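Long-range contact in transcriptional regulator I2 (Pseudomonas fluorescens A506, PDB 4MO7), which is a TetR-family protein and a superantigen associated with Crohn's disease, and probably binds DNA through its helix-turn-helix domain: residues A[32-37]-A[59-64]. Residues are numbered along the deposited sequence; the frame is centred on the assembly and turned at random.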
ATOM      1  N   GLY A  32      20.737  21.310 -16.362  1.00 43.86           N
ATOM      2  CA  GLY A  32      20.713  20.905 -14.975  1.00 32.73           C
ATOM      3  C   GLY A  32      19.988  21.932 -14.155  1.00 28.89           C
ATOM      4  O   GLY A  32      19.214  21.566 -13.265  1.00 27.00           O
ATOM      5  N   LYS A  33      20.229  23.213 -14.444  1.00 33.95           N
ATOM      6  CA  LYS A  33      19.532  24.280 -13.735  1.00 27.06           C
ATOM      7  C   LYS A  33      18.043  24.175 -14.011  1.00 33.05           C
ATOM      8  O   LYS A  33      17.188  24.415 -13.136  1.00 19.87           O
ATOM      9  CB  LYS A  33      20.006  25.665 -14.201  1.00 37.52           C
ATOM     10  CG  LYS A  33      21.325  26.179 -13.618  1.00 51.27           C
ATOM     11  CD  LYS A  33      21.799  27.408 -14.425  1.00 35.60           C
ATOM     12  CE  LYS A  33      23.156  27.911 -13.960  1.00 62.34           C
ATOM     13  NZ  LYS A  33      23.563  29.107 -14.768  1.00 47.48           N
ATOM     14  N   LEU A  34      17.710  23.852 -15.252  1.00 24.67           N
ATOM     15  CA  LEU A  34      16.303  23.768 -15.611  1.00 26.14           C
ATOM     16  C   LEU A  34      15.651  22.586 -14.905  1.00 15.95           C
ATOM     17  O   LEU A  34      14.570  22.742 -14.333  1.00 20.89           O
ATOM     18  CB  LEU A  34      16.162  23.629 -17.132  1.00 26.33           C
ATOM     19  CG  LEU A  34      15.014  24.301 -17.870  1.00 25.25           C
ATOM     20  CD1 LEU A  34      14.742  25.721 -17.500  1.00 50.63           C
ATOM     21  CD2 LEU A  34      15.302  24.223 -19.371  1.00 52.71           C
ATOM     22  N   LEU A  35      16.282  21.416 -14.964  1.00 22.40           N
ATOM     23  CA  LEU A  35      15.718  20.210 -14.358  1.00 23.55           C
ATOM     24  C   LEU A  35      15.573  20.389 -12.857  1.00 22.42           C
ATOM     25  O   LEU A  35      14.532  20.084 -12.301  1.00 19.14           O
ATOM     26  CB  LEU A  35      16.608  18.981 -14.569  1.00 32.76           C
ATOM     27  CG  LEU A  35      16.469  18.264 -15.890  1.00 49.35           C
ATOM     28  CD1 LEU A  35      17.106  16.891 -15.788  1.00 38.90           C
ATOM     29  CD2 LEU A  35      14.988  18.203 -16.213  1.00 38.61           C
ATOM     30  N   GLN A  36      16.648  20.820 -12.200  1.00 21.94           N
ATOM     31  CA  GLN A  36      16.617  20.918 -10.737  1.00 22.35           C
ATOM     32  C   GLN A  36      15.638  21.969 -10.298  1.00 18.48           C
ATOM     33  O   GLN A  36      14.973  21.797  -9.270  1.00 20.43           O
ATOM     34  CB  GLN A  36      17.985  21.327 -10.218  1.00 25.37           C
ATOM     35  CG  GLN A  36      19.073  20.311 -10.533  1.00 24.80           C
ATOM     36  CD  GLN A  36      19.525  19.629  -9.281  1.00 54.71           C
ATOM     37  OE1 GLN A  36      19.160  18.482  -9.034  1.00 62.93           O
ATOM     38  NE2 GLN A  36      20.301  20.343  -8.452  1.00 38.25           N
ATOM     39  N   THR A  37      15.549  23.070 -11.043  1.00 14.19           N
ATOM     40  CA  THR A  37      14.575  24.111 -10.651  1.00 17.18           C
ATOM     41  C   THR A  37      13.134  23.686 -10.965  1.00 17.41           C
ATOM     42  O   THR A  37      12.242  23.941 -10.173  1.00 14.57           O
ATOM     43  CB  THR A  37      14.868  25.476 -11.341  1.00 18.94           C
ATOM     44  OG1 THR A  37      16.207  25.857 -11.021  1.00 22.16           O
ATOM     45  CG2 THR A  37      13.897  26.550 -10.840  1.00 20.13           C
ATOM     46  N   VAL A  59      14.430  30.340 -13.861  1.00 24.62           N
ATOM     47  CA  VAL A  59      15.777  30.034 -14.301  1.00 27.14           C
ATOM     48  C   VAL A  59      16.448  31.282 -14.906  1.00 24.07           C
ATOM     49  O   VAL A  59      17.624  31.242 -15.259  1.00 31.88           O
ATOM     50  CB  VAL A  59      15.803  28.840 -15.305  1.00 24.67           C
ATOM     51  CG1 VAL A  59      17.192  28.403 -15.593  1.00 32.06           C
ATOM     52  CG2 VAL A  59      15.015  27.678 -14.700  1.00 37.42           C
ATOM     53  N   GLY A  60      15.697  32.364 -15.004  1.00 32.28           N
ATOM     54  CA  GLY A  60      16.212  33.596 -15.569  1.00 37.28           C
ATOM     55  C   GLY A  60      16.425  33.422 -17.065  1.00 78.23           C
ATOM     56  O   GLY A  60      17.529  33.672 -17.568  1.00 62.24           O
ATOM     57  N   ILE A  61      15.384  32.964 -17.768  1.00 49.05           N
ATOM     58  CA  ILE A  61      15.395  32.898 -19.233  1.00 43.14           C
ATOM     59  C   ILE A  61      14.039  33.260 -19.807  1.00 39.34           C
ATOM     60  O   ILE A  61      13.105  33.605 -19.058  1.00 47.29           O
ATOM     61  CB  ILE A  61      15.874  31.539 -19.780  1.00 38.39           C
ATOM     62  CG1 ILE A  61      15.090  30.369 -19.163  1.00 28.81           C
ATOM     63  CG2 ILE A  61      17.354  31.334 -19.482  1.00 36.38           C
ATOM     64  CD1 ILE A  61      15.754  29.022 -19.341  1.00 32.14           C
ATOM     65  N   GLN A  62      13.943  33.228 -21.133  1.00 65.41           N
ATOM     66  CA  GLN A  62      12.679  33.499 -21.803  1.00 60.92           C
ATOM     67  C   GLN A  62      12.028  32.170 -22.151  1.00 51.03           C
ATOM     68  O   GLN A  62      12.731  31.207 -22.558  1.00 32.33           O
ATOM     69  CB  GLN A  62      12.880  34.365 -23.061  1.00 65.28           C
ATOM     70  CG  GLN A  62      11.907  35.554 -23.180  1.00 52.02           C
ATOM     71  CD  GLN A  62      11.860  36.408 -21.910  1.00 67.73           C
ATOM     72  OE1 GLN A  62      12.891  36.672 -21.282  1.00 73.57           O
ATOM     73  NE2 GLN A  62      10.658  36.825 -21.519  1.00 61.21           N
ATOM     74  N   SER A  63      10.697  32.161 -21.980  1.00 41.26           N
ATOM     75  CA  SER A  63       9.803  31.024 -22.179  1.00 38.93           C
ATOM     76  C   SER A  63      10.241  30.163 -23.326  1.00 25.64           C
ATOM     77  O   SER A  63      10.229  28.930 -23.236  1.00 34.22           O
ATOM     78  CB  SER A  63       8.362  31.510 -22.472  1.00 50.49           C
ATOM     79  OG  SER A  63       7.539  31.592 -21.314  1.00 61.06           O
ATOM     80  N   GLY A  64      10.598  30.811 -24.430  1.00 24.66           N
ATOM     81  CA  GLY A  64      10.866  30.102 -25.679  1.00 41.89           C
ATOM     82  C   GLY A  64      12.197  29.362 -25.693  1.00 34.03           C
ATOM     83  O   GLY A  64      12.425  28.450 -26.491  1.00 37.15           O
TER
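Val59 fits its side chain against one face of the helix that carries Lys33, Leu34 and Thr37. Its two methyls divide the work. Val59 CG2 meets Leu34 CD1 at 3.4 Å. This is tighter than usual van der Waals contact. The two side chains cross at about a right angle. Val59 CG2 also approaches the threonine and lies 4.0 Å from Thr37 CB. CG1 of Val59 is anti to the backbone N (chi1 -172°) and reaches the base of the lysine, 4.2 Å from Lys33 CB. The rest of Lys33 leads away from the loop. The hydroxyl of Thr37 turns back into its own helix. Thr37 OG1 donates to Lys33 O at 2.7 Å, tilted 17° from the carbonyl plane. That oxygen also accepts from Thr37 N, so two donors of one residue grip it. Methyl and CB of Thr37 are left to meet the valine. Gly60 then ends the preceding helix in a Schellman motif, with positive phi (70°). The chain turns there and turns the CB of Ile61 toward helix 30-45. CD1 of Ile61 touches CD1 of Leu34 at 3.9 Å, so the one leucine methyl bridges Val59 and Ile61. The contact across the two segments is apolar, and it buries 196 Å² in all. Both segments belong to the TetR-type helix-turn-helix region, where the contact joins helix 30-45 to the loop that follows helix 52-59. That loop probably is the turn of the helix-turn-helix, packed here against the first helix of the DNA-binding domain, as in other TetR proteins. Leu34 also packs on Leu55 of helix 52-59 and on Phe70, while Leu35, on the same helix, touches Ala79 and Glu83 of helix 73-97.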